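Local coordinates for beta-lactamase-related domain-containing protein (Bacteroides dorei DSM 17855, PDB 5TGF), which is of uncharacterised function but belongs to the beta-lactamase-related family and is probably a serine hydrolase of the penicillin-binding protein type, at residues K61-A66 / I211-M216; E173-P178 / R226-P231. All coordinates share one frame; numbering follows the deposited sequence.

Contact 1 (K61-A66 / I211-M216)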
loop_
_atom_site.group_PDB
_atom_site.type_symbol
_atom_site.label_atom_id
_atom_site.label_comp_id
_atom_site.label_asym_id
_atom_site.label_seq_id
_atom_site.Cartn_x
_atom_site.Cartn_y
_atom_site.Cartn_z
ATOM N N LYS A 61 -1.946 1.909 1.012
ATOM C CA LYS A 61 -2.787 0.977 0.247
ATOM C C LYS A 61 -2.726 -0.423 0.855
ATOM O O LYS A 61 -3.735 -1.108 0.925
ATOM C CB LYS A 61 -2.418 0.948 -1.240
ATOM C CG LYS A 61 -2.896 2.152 -2.029
ATOM C CD LYS A 61 -2.591 2.021 -3.527
ATOM C CE LYS A 61 -3.176 3.156 -4.357
ATOM N NZ LYS A 61 -2.522 4.476 -4.175
ATOM N N TRP A 62 -1.540 -0.816 1.297
ATOM C CA TRP A 62 -1.323 -2.131 1.915
ATOM C C TRP A 62 -2.157 -2.253 3.180
ATOM O O TRP A 62 -2.820 -3.248 3.403
ATOM C CB TRP A 62 0.158 -2.325 2.222
ATOM C CG TRP A 62 0.615 -3.767 2.375
ATOM C CD1 TRP A 62 -0.166 -4.916 2.521
ATOM C CD2 TRP A 62 1.965 -4.206 2.362
ATOM N NE1 TRP A 62 0.643 -6.030 2.567
ATOM C CE2 TRP A 62 1.951 -5.623 2.500
ATOM C CE3 TRP A 62 3.181 -3.541 2.245
ATOM C CZ2 TRP A 62 3.121 -6.378 2.522
ATOM C CZ3 TRP A 62 4.337 -4.285 2.215
ATOM C CH2 TRP A 62 4.297 -5.708 2.343
ATOM N N VAL A 63 -2.068 -1.243 4.025
ATOM C CA VAL A 63 -2.845 -1.185 5.282
ATOM C C VAL A 63 -4.346 -1.134 5.003
ATOM O O VAL A 63 -5.128 -1.811 5.658
ATOM C CB VAL A 63 -2.409 0.000 6.165
ATOM C CG1 VAL A 63 -3.226 0.023 7.466
ATOM C CG2 VAL A 63 -0.909 -0.065 6.436
ATOM N N ALA A 64 -4.766 -0.369 4.006
ATOM C CA ALA A 64 -6.205 -0.281 3.705
ATOM C C ALA A 64 -6.778 -1.594 3.183
ATOM O O ALA A 64 -7.883 -2.015 3.571
ATOM C CB ALA A 64 -6.452 0.846 2.717
ATOM N N ALA A 65 -6.017 -2.291 2.343
ATOM C CA ALA A 65 -6.400 -3.632 1.911
ATOM C C ALA A 65 -6.526 -4.594 3.119
ATOM O O ALA A 65 -7.432 -5.447 3.147
ATOM C CB ALA A 65 -5.386 -4.173 0.918
ATOM N N ALA A 66 -5.636 -4.456 4.089
ATOM C CA ALA A 66 -5.727 -5.263 5.331
ATOM C C ALA A 66 -6.995 -4.960 6.167
ATOM O O ALA A 66 -7.589 -5.887 6.729
ATOM C CB ALA A 66 -4.489 -5.089 6.173
ATOM N N ILE A 211 5.933 -0.744 11.293
ATOM C CA ILE A 211 6.690 -1.973 11.556
ATOM C C ILE A 211 5.805 -3.026 12.254
ATOM O O ILE A 211 5.945 -4.206 11.984
ATOM C CB ILE A 211 7.977 -1.641 12.368
ATOM C CG1 ILE A 211 9.073 -1.123 11.418
ATOM C CG2 ILE A 211 8.544 -2.860 13.090
ATOM C CD1 ILE A 211 9.672 -2.197 10.495
ATOM N N ARG A 212 4.922 -2.602 13.161
ATOM C CA ARG A 212 3.981 -3.549 13.797
ATOM C C ARG A 212 3.055 -4.201 12.799
ATOM O O ARG A 212 2.800 -5.429 12.867
ATOM C CB ARG A 212 3.149 -2.890 14.918
ATOM C CG ARG A 212 3.975 -2.359 16.080
ATOM C CD ARG A 212 3.177 -1.355 16.896
ATOM N NE ARG A 212 3.940 -0.924 18.055
ATOM C CZ ARG A 212 3.867 -1.485 19.251
ATOM N NH1 ARG A 212 3.009 -2.451 19.485
ATOM N NH2 ARG A 212 4.642 -1.053 20.218
ATOM N N PHE A 213 2.554 -3.395 11.858
ATOM C CA PHE A 213 1.742 -3.883 10.757
ATOM C C PHE A 213 2.469 -4.936 9.900
ATOM O O PHE A 213 1.907 -5.987 9.619
ATOM C CB PHE A 213 1.318 -2.695 9.847
ATOM C CG PHE A 213 0.600 -3.125 8.601
ATOM C CD1 PHE A 213 -0.697 -3.588 8.658
ATOM C CD2 PHE A 213 1.264 -3.166 7.373
ATOM C CE1 PHE A 213 -1.349 -4.041 7.519
ATOM C CE2 PHE A 213 0.619 -3.618 6.216
ATOM C CZ PHE A 213 -0.695 -4.061 6.290
ATOM N N LEU A 214 3.693 -4.618 9.479
ATOM C CA LEU A 214 4.490 -5.513 8.622
ATOM C C LEU A 214 4.825 -6.856 9.334
ATOM O O LEU A 214 4.732 -7.926 8.729
ATOM C CB LEU A 214 5.774 -4.821 8.177
ATOM C CG LEU A 214 5.641 -3.771 7.062
ATOM C CD1 LEU A 214 6.967 -3.060 6.881
ATOM C CD2 LEU A 214 5.146 -4.382 5.766
ATOM N N LYS A 215 5.109 -6.781 10.629
ATOM C CA LYS A 215 5.334 -7.989 11.437
ATOM C C LYS A 215 4.115 -8.909 11.372
ATOM O O LYS A 215 4.247 -10.123 11.144
ATOM C CB LYS A 215 5.646 -7.616 12.883
ATOM C CG LYS A 215 6.016 -8.803 13.781
ATOM C CD LYS A 215 6.172 -8.428 15.247
ATOM C CE LYS A 215 6.547 -9.675 16.066
ATOM N NZ LYS A 215 6.669 -9.377 17.517
HETATM N N MSE A 216 2.930 -8.345 11.571
HETATM C CA MSE A 216 1.684 -9.078 11.418
HETATM C C MSE A 216 1.573 -9.736 10.071
HETATM O O MSE A 216 1.199 -10.907 9.979
HETATM C CB MSE A 216 0.494 -8.157 11.711
HETATM C CG MSE A 216 -0.844 -8.914 11.698
HETATM SE SE MSE A 216 -1.701 -8.867 9.921
HETATM C CE MSE A 216 -2.036 -6.926 9.767
#

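Contact 2 (E173-P178 / R226-P231)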
loop_
_atom_site.group_PDB
_atom_site.type_symbol
_atom_site.label_atom_id
_atom_site.label_comp_id
_atom_site.label_asym_id
_atom_site.label_seq_id
_atom_site.Cartn_x
_atom_site.Cartn_y
_atom_site.Cartn_z
ATOM N N GLU A 173 -10.319 -0.129 15.048
ATOM C CA GLU A 173 -10.868 -1.298 15.754
ATOM C C GLU A 173 -10.164 -2.606 15.333
ATOM O O GLU A 173 -9.735 -3.388 16.190
ATOM C CB GLU A 173 -12.372 -1.394 15.550
ATOM C CG GLU A 173 -12.986 -2.648 16.172
ATOM C CD GLU A 173 -14.401 -2.939 15.689
ATOM O OE1 GLU A 173 -15.016 -2.070 15.020
ATOM O OE2 GLU A 173 -14.903 -4.056 15.980
ATOM N N LEU A 174 -9.990 -2.798 14.032
ATOM C CA LEU A 174 -9.600 -4.092 13.463
ATOM C C LEU A 174 -8.094 -4.289 13.229
ATOM O O LEU A 174 -7.627 -5.421 13.157
ATOM C CB LEU A 174 -10.330 -4.294 12.129
ATOM C CG LEU A 174 -11.846 -4.351 12.186
ATOM C CD1 LEU A 174 -12.416 -4.582 10.806
ATOM C CD2 LEU A 174 -12.322 -5.444 13.140
ATOM N N ILE A 175 -7.349 -3.195 13.056
ATOM C CA ILE A 175 -5.932 -3.296 12.798
ATOM C C ILE A 175 -5.082 -2.529 13.819
ATOM O O ILE A 175 -4.146 -3.093 14.404
ATOM C CB ILE A 175 -5.595 -2.843 11.358
ATOM C CG1 ILE A 175 -6.388 -3.641 10.293
ATOM C CG2 ILE A 175 -4.093 -2.877 11.103
ATOM C CD1 ILE A 175 -6.043 -5.110 10.170
ATOM N N ALA A 176 -5.323 -1.227 13.985
ATOM C CA ALA A 176 -4.399 -0.398 14.775
ATOM C C ALA A 176 -4.402 -0.753 16.282
ATOM O O ALA A 176 -3.347 -0.975 16.873
ATOM C CB ALA A 176 -4.677 1.083 14.586
ATOM N N ALA A 177 -5.583 -0.793 16.888
ATOM C CA ALA A 177 -5.674 -1.149 18.306
ATOM C C ALA A 177 -5.121 -2.555 18.648
ATOM O O ALA A 177 -4.273 -2.662 19.504
ATOM C CB ALA A 177 -7.089 -0.967 18.805
ATOM N N PRO A 178 -5.517 -3.609 17.915
ATOM C CA PRO A 178 -4.978 -4.940 18.236
ATOM C C PRO A 178 -3.476 -5.084 18.044
ATOM O O PRO A 178 -2.836 -5.858 18.763
ATOM C CB PRO A 178 -5.703 -5.862 17.272
ATOM C CG PRO A 178 -6.885 -5.120 16.801
ATOM C CD PRO A 178 -6.564 -3.674 16.889
ATOM N N ARG A 226 -3.220 -13.775 18.819
ATOM C CA ARG A 226 -4.396 -13.290 18.093
ATOM C C ARG A 226 -4.265 -13.518 16.586
ATOM O O ARG A 226 -3.185 -13.371 16.018
ATOM C CB ARG A 226 -4.620 -11.794 18.367
ATOM C CG ARG A 226 -4.670 -11.412 19.839
ATOM C CD ARG A 226 -5.099 -9.957 20.054
ATOM N NE ARG A 226 -6.391 -9.637 19.431
ATOM C CZ ARG A 226 -7.083 -8.514 19.642
ATOM N NH1 ARG A 226 -6.641 -7.574 20.475
ATOM N NH2 ARG A 226 -8.242 -8.330 19.021
ATOM N N GLU A 227 -5.382 -13.853 15.952
ATOM C CA GLU A 227 -5.494 -13.918 14.508
ATOM C C GLU A 227 -6.046 -12.581 14.000
ATOM O O GLU A 227 -7.244 -12.342 14.041
ATOM C CB GLU A 227 -6.424 -15.063 14.106
ATOM C CG GLU A 227 -6.334 -15.430 12.639
ATOM C CD GLU A 227 -6.930 -16.802 12.326
ATOM O OE1 GLU A 227 -8.163 -16.855 12.168
ATOM O OE2 GLU A 227 -6.177 -17.814 12.238
ATOM N N ILE A 228 -5.172 -11.714 13.517
ATOM C CA ILE A 228 -5.605 -10.373 13.076
ATOM C C ILE A 228 -6.205 -10.468 11.672
ATOM O O ILE A 228 -7.254 -9.893 11.382
ATOM C CB ILE A 228 -4.431 -9.369 13.123
ATOM C CG1 ILE A 228 -3.802 -9.354 14.515
ATOM C CG2 ILE A 228 -4.900 -7.981 12.679
ATOM C CD1 ILE A 228 -4.777 -8.995 15.607
ATOM N N LEU A 229 -5.557 -11.239 10.817
ATOM C CA LEU A 229 -6.117 -11.656 9.545
ATOM C C LEU A 229 -6.004 -13.172 9.439
ATOM O O LEU A 229 -5.040 -13.762 9.919
ATOM C CB LEU A 229 -5.316 -11.007 8.391
ATOM C CG LEU A 229 -5.508 -9.484 8.240
ATOM C CD1 LEU A 229 -4.462 -8.965 7.245
ATOM C CD2 LEU A 229 -6.943 -9.159 7.813
ATOM N N LYS A 230 -6.943 -13.787 8.741
ATOM C CA LYS A 230 -6.820 -15.208 8.438
ATOM C C LYS A 230 -5.682 -15.489 7.459
ATOM O O LYS A 230 -5.411 -14.680 6.560
ATOM C CB LYS A 230 -8.120 -15.714 7.863
ATOM C CG LYS A 230 -9.251 -15.690 8.850
ATOM C CD LYS A 230 -10.313 -16.662 8.402
ATOM C CE LYS A 230 -11.573 -16.504 9.238
ATOM N NZ LYS A 230 -12.640 -15.890 8.411
ATOM N N PRO A 231 -4.985 -16.621 7.630
ATOM C CA PRO A 231 -3.872 -16.939 6.742
ATOM C C PRO A 231 -4.254 -16.904 5.283
ATOM O O PRO A 231 -3.479 -16.379 4.458
ATOM C CB PRO A 231 -3.481 -18.370 7.152
ATOM C CG PRO A 231 -3.962 -18.514 8.548
ATOM C CD PRO A 231 -5.213 -17.689 8.632
HETATM O O HOH W 1 -8.668 -7.938 13.065
#

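Contact 1 (K61-A66 / I211-M216)
Two helices of the serine beta-lactamase and penicillin-binding protein fold pack here through aromatic and apolar side chains. A probable SxxK motif, S58 to K61, runs into the start of helix 60-74, and helix 207-218 crosses this helix. The segment axes approach to 11.4 Å and make an angle of 56°. F213 touches three residues of 61-66. Its CG lies anti to the backbone N (chi1 174°), its CB points toward 61-66, and the ring lies against W62, V63 and A66.

The aromatic pair is edge-to-face. The edge of F213 meets one face of the W62 indole, with the planes at 83°. F213 CE2 stands 3.8 Å from W62 CG, over the five-membered ring and toward its rim.

Two CH-pi contacts flank this pair. V63 CG2 sits over the centre of one F213 face, 3.8 Å from the ring centroid. L214 CD2 lies over the W62 six-membered ring, on the same face that receives F213, and is 3.6 Å from W62 CZ3. W62 therefore takes F213 on its pyrrole part and L214 on its benzene part.

The residues that touch are all buried. Y210 adds an edge-to-face partner to F213, and F171 of helix 167-179 packs on V63. K61 takes no part in this packing. Its NZ is hydrogen-bonded to S58 OG, Y147 OH and G200 O, consistent with the active-site serine, lysine and tyrosine of this family. At the ring edge of F213, in its plane, A66 CB meets CE1 at 3.6 Å.

Contact 2 (E173-P178 / R226-P231)
P178 lies flat-on to the R226 guanidinium. Its CB sits 3.6 Å above the guanidinium plane, offset toward the rim, and is 3.8 Å from R226 NH1. The R226 chain bends at chi3 (56°). The two side chains cross at about a right angle, with the proline CB over one guanidinium face. This is apolar packing against the flat face of a charged group, at the exposed side of the contact.

I228 points toward the helix with its two branches apart. CD1 reaches P178 CB at 3.7 Å. CG2 lies anti to the backbone N and meets I175 CD1 at 4.0 Å, where the two isoleucines cross obliquely. CG2 also packs near L174 O.

The helix is irregular here. It has a wider pi-type turn at 173-176 and a kink at P178, which has no N-H to donate to L174 O, four residues back. A water donates to that oxygen at 2.7 Å and to I228 O at 2.9 Å, so one molecule joins the two backbones.

The contact sets helix 167-179 against strand 226-227, the second strand of a small hairpin with 222-223, and the turn after it. K230 stands at the N-cap position of helix 231-238, and its N is hydrogen-bonded to D73 OD2. L174 and I175 rest on helix 60-74, and I228 rests on M216 of helix 207-218.

Contacts 1 and 2 have centres 10 Å apart and touch directly. Their segments alternate along the chain: 61-66, 173-178, 211-216, then 226-231. L229 is a main joint, with its CD2 3.5 Å from A66 O and its CD1 3.8 Å from M216 SE, the selenium of a selenomethionine. I175 CD1 also packs near A66 O. Together the contacts tie helices 60-74, 167-179 and 207-218 to the small hairpin and its following turn. Contact 1 is nearer the chain centre and the probable active site. Contact 2 lies farther out; the L174 side chain is about 8 Å from that of T75, a residue of a calcium site seen in this protein but without calcium in this chain.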